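Local coordinates for protein motility-associated killing factor MakB (PDB 6W1W) that probably acts as one component of a tripartite Vibrio cholerae cytotoxin resembling the alpha-pore-forming toxins, at residues 36-41 / 210-215; 48-53 / 143-148; 201-206 / 249-254; 161-166 / 244-249. One frame throughout, in Å; residues are numbered along the deposited sequence.

In the fold
Followed from the N terminus, the chain shows how loops closed over very different spans can converge on one end of an elongated, mostly helical fold. The loop 36-41, leaving helix 9-35, waits for strand 209-220 to close contact 1, the longest of the four loops. Contact 2 nests inside it, pairing helix 46-66 with helix 100-151. Contact 4 opens next, on helix 157-176, and contact 3 on strand 193-203; both close after contact 1, around residues 244-254, so that contacts 1, 3 and 4 all cross one another. Contact 1 lays a loop along the edge strand and contact 3 joins the sheet to helix 251-270, while contacts 2 and 4 pack helix against helix or turn.

Contact 1: residues 36-41 / 210-215; sequences LFIGHV and PFLSFA
Phe37 and Ser213 face each other as a hydrogen-bonded antiparallel pair, and their backbones show how a loop can satisfy a strand's outward polar groups. Ser213 N donates to Phe37 O over 3.3 Å, while the return bond from Phe37 N to Ser213 O is weak, its angle at the hydrogen only 127°. Phe37 O also receives a CA-H...O contact from Leu212 CA at 3.2 Å. Two residues along, Gly39 N reaches Phe211 O at 2.9 Å, coming from above that carbonyl's plane. The same oxygen lies at the edge of the Phe37 ring and in its plane, near CD1; with CG anti to the backbone N (chi1 178°), the ring is carried toward this position. Between these bonds, Ile38 and Leu212 form a single beta bridge, a non-hydrogen-bonded pair, by which the non-helical segment 36-41 runs along the outermost strand of the mixed sheet, whose other side pairs with strand 193-203. Their side chains lie side by side, Ile38 CG1 and Leu212 CD1 4.2 Å apart. Val41 and Phe211 do likewise, CG1 of the valine lying 3.5 Å from CE2 of the phenylalanine. At the start of the segment, Leu36 CG packs on Phe214 CB, and Leu36 O accepts a hydrogen bond from Arg59. Ala215 has its N bonded to Ser35 OG and its O to Thr32 OG1.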
# COMPACT_ATOMS: atom_id res chain seq x y z
N LEU A 36 -3.57 -4.18 15.60
CA LEU A 36 -4.40 -3.37 16.49
C LEU A 36 -4.83 -4.17 17.72
O LEU A 36 -5.38 -5.27 17.60
CB LEU A 36 -5.63 -2.85 15.74
CG LEU A 36 -6.14 -1.47 16.15
CD1 LEU A 36 -7.12 -0.92 15.13
CD2 LEU A 36 -6.78 -1.51 17.52
N PHE A 37 -4.57 -3.60 18.89
CA PHE A 37 -4.93 -4.18 20.18
C PHE A 37 -5.68 -3.13 20.99
O PHE A 37 -5.30 -1.95 20.98
CB PHE A 37 -3.69 -4.65 20.94
CG PHE A 37 -3.97 -5.22 22.30
CD1 PHE A 37 -4.13 -4.39 23.40
CD2 PHE A 37 -4.06 -6.59 22.49
CE1 PHE A 37 -4.39 -4.92 24.65
CE2 PHE A 37 -4.32 -7.13 23.75
CZ PHE A 37 -4.48 -6.29 24.82
N ILE A 38 -6.74 -3.54 21.68
CA ILE A 38 -7.53 -2.64 22.52
C ILE A 38 -7.84 -3.35 23.82
O ILE A 38 -8.61 -4.33 23.83
CB ILE A 38 -8.82 -2.17 21.83
CG1 ILE A 38 -8.50 -1.36 20.58
CG2 ILE A 38 -9.66 -1.36 22.81
CD1 ILE A 38 -9.67 -0.63 19.99
N GLY A 39 -7.26 -2.87 24.92
CA GLY A 39 -7.51 -3.41 26.24
C GLY A 39 -8.64 -2.70 26.94
O GLY A 39 -9.48 -2.04 26.32
N HIS A 40 -8.65 -2.81 28.27
CA HIS A 40 -9.75 -2.32 29.09
C HIS A 40 -9.31 -1.13 29.94
O HIS A 40 -8.12 -0.98 30.26
CB HIS A 40 -10.29 -3.42 29.99
CG HIS A 40 -10.60 -4.70 29.26
ND1 HIS A 40 -9.71 -5.74 29.17
CD2 HIS A 40 -11.70 -5.09 28.57
CE1 HIS A 40 -10.25 -6.72 28.47
NE2 HIS A 40 -11.45 -6.35 28.09
N VAL A 41 -10.28 -0.29 30.29
CA VAL A 41 -10.05 0.84 31.19
C VAL A 41 -10.62 0.50 32.56
O VAL A 41 -10.88 -0.67 32.87
CB VAL A 41 -10.68 2.14 30.64
CG1 VAL A 41 -10.13 2.43 29.26
CG2 VAL A 41 -12.20 2.03 30.60
N PRO A 210 -1.24 -0.17 30.43
CA PRO A 210 -1.29 -0.33 28.97
C PRO A 210 -2.72 -0.45 28.47
O PRO A 210 -3.64 -0.80 29.21
CB PRO A 210 -0.50 -1.62 28.72
CG PRO A 210 -0.57 -2.36 30.00
CD PRO A 210 -0.57 -1.31 31.09
N PHE A 211 -2.90 -0.15 27.19
CA PHE A 211 -4.25 -0.02 26.64
C PHE A 211 -4.29 -0.41 25.17
O PHE A 211 -4.70 -1.53 24.83
CB PHE A 211 -4.75 1.41 26.85
CG PHE A 211 -6.09 1.69 26.26
CD1 PHE A 211 -6.21 2.42 25.09
CD2 PHE A 211 -7.24 1.24 26.87
CE1 PHE A 211 -7.45 2.69 24.54
CE2 PHE A 211 -8.48 1.50 26.33
CZ PHE A 211 -8.58 2.23 25.16
N LEU A 212 -3.88 0.50 24.29
CA LEU A 212 -3.94 0.29 22.85
C LEU A 212 -2.52 0.22 22.30
O LEU A 212 -1.60 0.84 22.85
CB LEU A 212 -4.71 1.42 22.17
CG LEU A 212 -5.17 1.32 20.71
CD1 LEU A 212 -6.38 2.21 20.51
CD2 LEU A 212 -4.07 1.70 19.72
N SER A 213 -2.35 -0.52 21.21
CA SER A 213 -1.04 -0.65 20.58
C SER A 213 -1.23 -1.13 19.15
O SER A 213 -1.54 -2.30 18.93
CB SER A 213 -0.15 -1.61 21.37
OG SER A 213 -0.07 -2.88 20.73
N PHE A 214 -1.05 -0.23 18.18
CA PHE A 214 -1.11 -0.60 16.78
C PHE A 214 0.24 -0.33 16.12
O PHE A 214 1.02 0.50 16.58
CB PHE A 214 -2.24 0.14 16.04
CG PHE A 214 -1.88 1.53 15.58
CD1 PHE A 214 -1.58 2.52 16.50
CD2 PHE A 214 -1.87 1.84 14.24
CE1 PHE A 214 -1.25 3.79 16.07
CE2 PHE A 214 -1.55 3.12 13.81
CZ PHE A 214 -1.24 4.09 14.73
N ALA A 215 0.50 -1.05 15.03
CA ALA A 215 1.80 -1.06 14.38
C ALA A 215 1.67 -0.68 12.92
O ALA A 215 0.58 -0.62 12.35
CB ALA A 215 2.46 -2.44 14.51

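Contact 2: residues 48-53 / 143-148; sequences LVEVRS and ASSIQD
Glu50 reaches across to Ser145 with its whole length, a clear case of a carboxylate whose stem as well as its tip is used. Glu50 CB stands 3.4 Å from Ser145 OG, and the next carbon, CG, swung anti to the backbone N (chi1 -166°), passes the same hydroxyl. Glu50 CD follows at 3.3 Å from Ser145 OG. At the tip, Glu50 OE2 accepts the hydrogen bond from Ser145 OG at 2.8 Å, the hydroxyl standing above the carboxylate plane, 36° out of it. OE2 is also engaged by Arg54 in a salt bridge, and a second acid approaches from the other helix, Asp148 OD2 at 4.3 Å from Glu50 OE2. Beside this polar meeting is an apolar one: Val51 and Ile146 cross obliquely, their CG2 methyls 3.5 Å apart. Val51 CG2 lies near Ser145 OG as well, so the serine fits between the acid and the valine. The two segments are antiparallel neighbours in the helical bundle of the fold, with local axes 9.0 Å apart and directions at 166°. Helix 251-270 backs Ile146 through Thr259 and Ile263, while Val51 leans on Ile38 of the preceding loop. Asp148 would tend to favour protonation of Glu50, whereas the Arg54 salt bridge and the serine hydroxyl would probably offset this and stabilise the negative charge.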
# COMPACT_ATOMS: atom_id res chain seq x y z
N LEU A 48 -16.75 1.15 24.81
CA LEU A 48 -15.44 0.52 24.68
C LEU A 48 -15.56 -0.97 24.40
O LEU A 48 -14.84 -1.51 23.55
CB LEU A 48 -14.62 0.76 25.95
CG LEU A 48 -13.17 0.30 25.90
CD1 LEU A 48 -12.41 1.10 24.85
CD2 LEU A 48 -12.50 0.41 27.26
N VAL A 49 -16.44 -1.66 25.13
CA VAL A 49 -16.74 -3.06 24.80
C VAL A 49 -17.27 -3.15 23.38
O VAL A 49 -16.96 -4.09 22.64
CB VAL A 49 -17.72 -3.65 25.82
CG1 VAL A 49 -17.91 -5.15 25.58
CG2 VAL A 49 -17.24 -3.40 27.25
N GLU A 50 -18.07 -2.16 22.98
CA GLU A 50 -18.54 -2.09 21.60
C GLU A 50 -17.38 -1.88 20.63
O GLU A 50 -17.35 -2.49 19.55
CB GLU A 50 -19.57 -0.97 21.47
CG GLU A 50 -20.38 -0.99 20.19
CD GLU A 50 -21.51 0.02 20.20
OE1 GLU A 50 -22.45 -0.15 21.00
OE2 GLU A 50 -21.45 0.99 19.42
N VAL A 51 -16.41 -1.04 21.00
CA VAL A 51 -15.31 -0.74 20.09
C VAL A 51 -14.40 -1.96 19.92
O VAL A 51 -13.93 -2.25 18.82
CB VAL A 51 -14.52 0.49 20.59
CG1 VAL A 51 -13.10 0.48 20.08
CG2 VAL A 51 -15.21 1.76 20.13
N ARG A 52 -14.16 -2.69 21.01
CA ARG A 52 -13.34 -3.89 20.92
C ARG A 52 -13.96 -4.90 19.96
O ARG A 52 -13.24 -5.54 19.18
CB ARG A 52 -13.17 -4.53 22.30
CG ARG A 52 -11.73 -4.70 22.75
CD ARG A 52 -11.65 -5.40 24.10
NE ARG A 52 -12.67 -4.93 25.03
CZ ARG A 52 -12.60 -3.80 25.73
NH1 ARG A 52 -13.58 -3.46 26.55
NH2 ARG A 52 -11.54 -3.02 25.61
N SER A 53 -15.28 -5.04 19.99
CA SER A 53 -15.95 -5.96 19.08
C SER A 53 -15.80 -5.52 17.64
O SER A 53 -15.47 -6.34 16.77
CB SER A 53 -17.43 -6.07 19.45
OG SER A 53 -17.58 -6.65 20.73
N ALA A 143 -16.07 4.49 14.06
CA ALA A 143 -16.26 5.93 14.17
C ALA A 143 -17.54 6.26 14.92
O ALA A 143 -17.55 7.08 15.84
CB ALA A 143 -16.26 6.57 12.78
N SER A 144 -18.65 5.61 14.53
CA SER A 144 -19.91 5.83 15.22
C SER A 144 -19.84 5.36 16.66
O SER A 144 -20.45 5.96 17.55
CB SER A 144 -21.04 5.11 14.46
OG SER A 144 -22.30 5.30 15.09
N SER A 145 -19.07 4.29 16.93
CA SER A 145 -19.05 3.70 18.26
C SER A 145 -18.26 4.55 19.25
O SER A 145 -18.68 4.71 20.40
CB SER A 145 -18.48 2.28 18.18
OG SER A 145 -18.72 1.57 19.38
N ILE A 146 -17.10 5.09 18.83
CA ILE A 146 -16.35 5.98 19.71
C ILE A 146 -17.10 7.29 19.90
O ILE A 146 -17.09 7.88 20.99
CB ILE A 146 -14.93 6.23 19.17
CG1 ILE A 146 -14.97 6.83 17.77
CG2 ILE A 146 -14.10 4.95 19.20
CD1 ILE A 146 -13.69 6.69 16.98
N GLN A 147 -17.79 7.76 18.85
CA GLN A 147 -18.57 8.99 18.94
C GLN A 147 -19.57 8.95 20.08
O GLN A 147 -19.85 9.98 20.70
CB GLN A 147 -19.29 9.23 17.61
CG GLN A 147 -18.91 10.52 16.90
CD GLN A 147 -19.33 11.75 17.68
OE1 GLN A 147 -20.31 11.72 18.42
NE2 GLN A 147 -18.58 12.83 17.53
N ASP A 148 -20.13 7.78 20.37
CA ASP A 148 -21.03 7.67 21.52
C ASP A 148 -20.28 7.89 22.82
O ASP A 148 -20.79 8.53 23.74
CB ASP A 148 -21.72 6.31 21.52
CG ASP A 148 -22.71 6.16 20.39
OD1 ASP A 148 -23.45 7.13 20.11
OD2 ASP A 148 -22.74 5.08 19.76

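Contact 3: residues 201-206 / 249-254; sequences YGVVMT and ASEEAQ
Gln254 OE1 takes the N-H of Val204 in a nearly straight bond of 3.1 Å (170° at the hydrogen), and weakly that of Gln246 NE2 too. The other end of the amide, Gln254 NE2, donates to Ala249 O at 3.1 Å, from above that carbonyl's plane, and makes longer, weak bonds to Ser250 O and Val204 O. A single side-chain amide therefore answers the N-H of Val204 and, weakly, its C=O, much as a neighbouring strand would, near the end of strand 193-203, ahead of strand 209-220. Gln254 belongs to the first turn of helix 251-270, for which Ser250 is the N-cap residue. From the same turn Glu251 crosses Val203 and Met205 at about a right angle. Bent at chi2 (-124°), it lays its carboxylate between them: Glu251 OE1 lies 3.5 Å from Val203 CG2, and Glu251 OE2 is close to Met205 CB and CG. Tyr201, farther back on the strand, packs on Ile258 and Ile262 of the helix. Because Val204 N is a donor to OE1 and Ala249 O an acceptor for NE2, with Val204 O a weak further acceptor, the chemistry probably favours one orientation of the glutamine amide over its flipped alternative.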
# COMPACT_ATOMS: atom_id res chain seq x y z
N TYR A 201 0.12 3.00 23.18
CA TYR A 201 -0.49 4.01 24.02
C TYR A 201 -0.99 3.37 25.31
O TYR A 201 -1.05 2.15 25.45
CB TYR A 201 -1.63 4.71 23.29
CG TYR A 201 -1.23 5.27 21.94
CD1 TYR A 201 -1.24 4.47 20.79
CD2 TYR A 201 -0.82 6.59 21.80
CE1 TYR A 201 -0.86 4.97 19.56
CE2 TYR A 201 -0.44 7.10 20.58
CZ TYR A 201 -0.46 6.29 19.45
OH TYR A 201 -0.08 6.81 18.24
N GLY A 202 -1.34 4.23 26.27
CA GLY A 202 -1.83 3.79 27.56
C GLY A 202 -2.57 4.92 28.25
O GLY A 202 -2.53 6.07 27.81
N VAL A 203 -3.25 4.57 29.33
CA VAL A 203 -4.05 5.52 30.10
C VAL A 203 -3.51 5.55 31.52
O VAL A 203 -3.30 4.50 32.14
CB VAL A 203 -5.55 5.15 30.08
CG1 VAL A 203 -5.73 3.65 30.25
CG2 VAL A 203 -6.31 5.91 31.17
N VAL A 204 -3.29 6.76 32.05
CA VAL A 204 -2.55 6.95 33.29
C VAL A 204 -3.47 7.48 34.38
O VAL A 204 -4.55 8.02 34.12
CB VAL A 204 -1.35 7.91 33.11
CG1 VAL A 204 -0.46 7.44 31.96
CG2 VAL A 204 -1.83 9.34 32.88
N MET A 205 -3.03 7.30 35.63
CA MET A 205 -3.67 7.86 36.81
C MET A 205 -2.73 7.71 38.00
O MET A 205 -2.81 6.72 38.73
CB MET A 205 -5.02 7.18 37.09
CG MET A 205 -6.20 8.14 37.17
SD MET A 205 -6.28 9.11 38.70
CE MET A 205 -5.36 10.59 38.27
N THR A 206 -1.81 8.67 38.16
CA THR A 206 -0.72 8.64 39.15
C THR A 206 0.31 7.55 38.85
O THR A 206 1.43 7.59 39.38
CB THR A 206 -1.27 8.49 40.57
N ALA A 249 -6.89 14.93 31.66
CA ALA A 249 -8.14 14.28 31.31
C ALA A 249 -8.35 13.03 32.15
O ALA A 249 -7.40 12.43 32.67
CB ALA A 249 -8.17 13.91 29.82
N SER A 250 -9.61 12.63 32.28
CA SER A 250 -9.99 11.46 33.06
C SER A 250 -9.63 10.17 32.31
O SER A 250 -9.23 10.18 31.15
CB SER A 250 -11.48 11.50 33.38
OG SER A 250 -12.24 11.64 32.19
N GLU A 251 -9.80 9.05 33.01
CA GLU A 251 -9.41 7.76 32.45
C GLU A 251 -10.15 7.46 31.16
O GLU A 251 -9.53 7.12 30.14
CB GLU A 251 -9.65 6.65 33.48
CG GLU A 251 -8.69 6.67 34.66
CD GLU A 251 -7.97 5.35 34.82
OE1 GLU A 251 -8.06 4.51 33.90
OE2 GLU A 251 -7.30 5.16 35.86
N GLU A 252 -11.48 7.57 31.18
CA GLU A 252 -12.25 7.30 29.97
C GLU A 252 -11.94 8.30 28.87
O GLU A 252 -11.79 7.92 27.70
CB GLU A 252 -13.75 7.31 30.29
CG GLU A 252 -14.26 6.04 30.96
CD GLU A 252 -15.76 5.90 30.88
OE1 GLU A 252 -16.37 6.47 29.93
OE2 GLU A 252 -16.35 5.23 31.75
N ALA A 253 -11.83 9.58 29.23
CA ALA A 253 -11.55 10.61 28.24
C ALA A 253 -10.23 10.35 27.51
O ALA A 253 -10.11 10.63 26.31
CB ALA A 253 -11.53 11.98 28.90
N GLN A 254 -9.23 9.83 28.22
CA GLN A 254 -7.99 9.45 27.55
C GLN A 254 -8.23 8.33 26.55
O GLN A 254 -7.81 8.42 25.39
CB GLN A 254 -6.93 9.03 28.58
CG GLN A 254 -6.32 10.19 29.35
CD GLN A 254 -5.43 9.71 30.48
OE1 GLN A 254 -4.39 9.09 30.25
NE2 GLN A 254 -5.84 9.98 31.71

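Contact 4: residues 161-166 / 244-249; sequences VRIATE and QLQTLA
Arg162 and Glu166 flank Leu245, and with Gln246, which lies against Ile163, they illustrate how residues with flat polar ends can pack through their stems. None of the three flat groups supplies a face or edge to the contact. Arg162 CB lies 4.0 Å from Leu245 CD1, and Arg162 CB and CD also line Leu245 CD2. Glu166 brings CB to 3.9 Å from Leu245 CD1, and Gln246 sets its CG 4.1 Å from Ile163 CG2. Each of these pairs crosses at about a right angle. Leu245 CD1 thus fits between the two stems and over the helix backbone, 3.6 Å from Arg162 O. Ile163 and Leu245 slide past each other in opposite directions, Ile163 CG1 meeting Leu245 CB at 3.8 Å. Fully extended at chi2 (-179°), the isoleucine carries Ile163 CD1 on to Leu245 O, Gln246 CA and, at 4.0 Å, Ala249 CB. No hydrogen bond joins the segments; the junction is apolar, though Leu245 O is held by Leu248 N in the type I beta turn that follows helix 233-245. Gln246 NE2 turns to the sheet, with a weak bond to Gly202 O of strand 193-203. Helix 157-176 lies against the end of helix 233-245, with Ile163 also touching Leu242 there and Ala257 of helix 251-270.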
# COMPACT_ATOMS: atom_id res chain seq x y z
N VAL A 161 -9.71 16.74 22.41
CA VAL A 161 -9.27 17.10 21.06
C VAL A 161 -7.76 17.23 21.01
O VAL A 161 -7.11 16.83 20.04
CB VAL A 161 -9.97 18.39 20.59
CG1 VAL A 161 -9.47 18.79 19.20
CG2 VAL A 161 -11.47 18.21 20.58
N ARG A 162 -7.16 17.78 22.08
CA ARG A 162 -5.71 17.94 22.11
C ARG A 162 -5.00 16.59 22.14
O ARG A 162 -3.98 16.40 21.47
CB ARG A 162 -5.30 18.79 23.31
CG ARG A 162 -5.94 20.17 23.34
CD ARG A 162 -5.37 21.04 24.45
NE ARG A 162 -6.29 22.11 24.81
CZ ARG A 162 -6.98 22.15 25.94
NH1 ARG A 162 -6.84 21.19 26.84
NH2 ARG A 162 -7.80 23.17 26.18
N ILE A 163 -5.53 15.65 22.92
CA ILE A 163 -4.90 14.34 23.00
C ILE A 163 -5.01 13.60 21.67
O ILE A 163 -4.06 12.94 21.23
CB ILE A 163 -5.50 13.52 24.16
CG1 ILE A 163 -5.21 14.21 25.49
CG2 ILE A 163 -4.95 12.10 24.16
CD1 ILE A 163 -5.76 13.46 26.68
N ALA A 164 -6.16 13.70 21.01
CA ALA A 164 -6.32 13.04 19.72
C ALA A 164 -5.50 13.72 18.63
O ALA A 164 -5.00 13.05 17.72
CB ALA A 164 -7.80 13.00 19.32
N THR A 165 -5.33 15.05 18.72
CA THR A 165 -4.53 15.77 17.74
C THR A 165 -3.04 15.49 17.91
O THR A 165 -2.29 15.48 16.93
CB THR A 165 -4.79 17.27 17.83
OG1 THR A 165 -6.21 17.51 17.91
CG2 THR A 165 -4.23 18.00 16.62
N GLU A 166 -2.60 15.27 19.15
CA GLU A 166 -1.19 15.00 19.41
C GLU A 166 -0.81 13.60 18.95
O GLU A 166 0.26 13.40 18.36
CB GLU A 166 -0.88 15.17 20.89
CG GLU A 166 0.54 15.61 21.18
CD GLU A 166 0.99 16.70 20.24
OE1 GLU A 166 2.07 16.56 19.63
OE2 GLU A 166 0.25 17.70 20.08
N GLN A 244 2.12 15.34 28.75
CA GLN A 244 1.51 16.44 29.48
C GLN A 244 0.00 16.46 29.30
O GLN A 244 -0.74 16.69 30.26
CB GLN A 244 2.11 17.77 29.02
CG GLN A 244 2.65 18.64 30.13
CD GLN A 244 3.73 17.94 30.94
OE1 GLN A 244 3.78 18.06 32.16
NE2 GLN A 244 4.60 17.21 30.25
N LEU A 245 -0.47 16.20 28.08
CA LEU A 245 -1.90 16.29 27.81
C LEU A 245 -2.68 15.17 28.50
O LEU A 245 -3.79 15.39 28.98
CB LEU A 245 -2.14 16.28 26.31
CG LEU A 245 -1.57 17.48 25.55
CD1 LEU A 245 -1.70 17.31 24.04
CD2 LEU A 245 -2.24 18.76 26.00
N GLN A 246 -2.10 13.97 28.56
CA GLN A 246 -2.79 12.81 29.13
C GLN A 246 -2.83 12.84 30.65
O GLN A 246 -3.09 11.82 31.29
CB GLN A 246 -2.13 11.51 28.68
CG GLN A 246 -2.41 11.08 27.26
CD GLN A 246 -1.82 9.73 26.97
OE1 GLN A 246 -1.25 9.50 25.91
NE2 GLN A 246 -1.93 8.83 27.94
N THR A 247 -2.55 14.00 31.24
CA THR A 247 -2.65 14.18 32.68
C THR A 247 -3.74 15.16 33.06
O THR A 247 -4.04 15.30 34.25
CB THR A 247 -1.31 14.66 33.25
OG1 THR A 247 -0.93 15.89 32.62
CG2 THR A 247 -0.22 13.61 33.02
N LEU A 248 -4.35 15.83 32.09
CA LEU A 248 -5.43 16.78 32.34
C LEU A 248 -6.81 16.17 32.14
O LEU A 248 -7.81 16.83 32.43
CB LEU A 248 -5.27 18.00 31.43
CG LEU A 248 -3.82 18.47 31.29
CD1 LEU A 248 -3.68 19.45 30.14
CD2 LEU A 248 -3.33 19.09 32.59
N ALA A 249 -6.89 14.93 31.66
CA ALA A 249 -8.14 14.28 31.31
C ALA A 249 -8.35 13.03 32.15
O ALA A 249 -7.40 12.43 32.67
CB ALA A 249 -8.17 13.91 29.82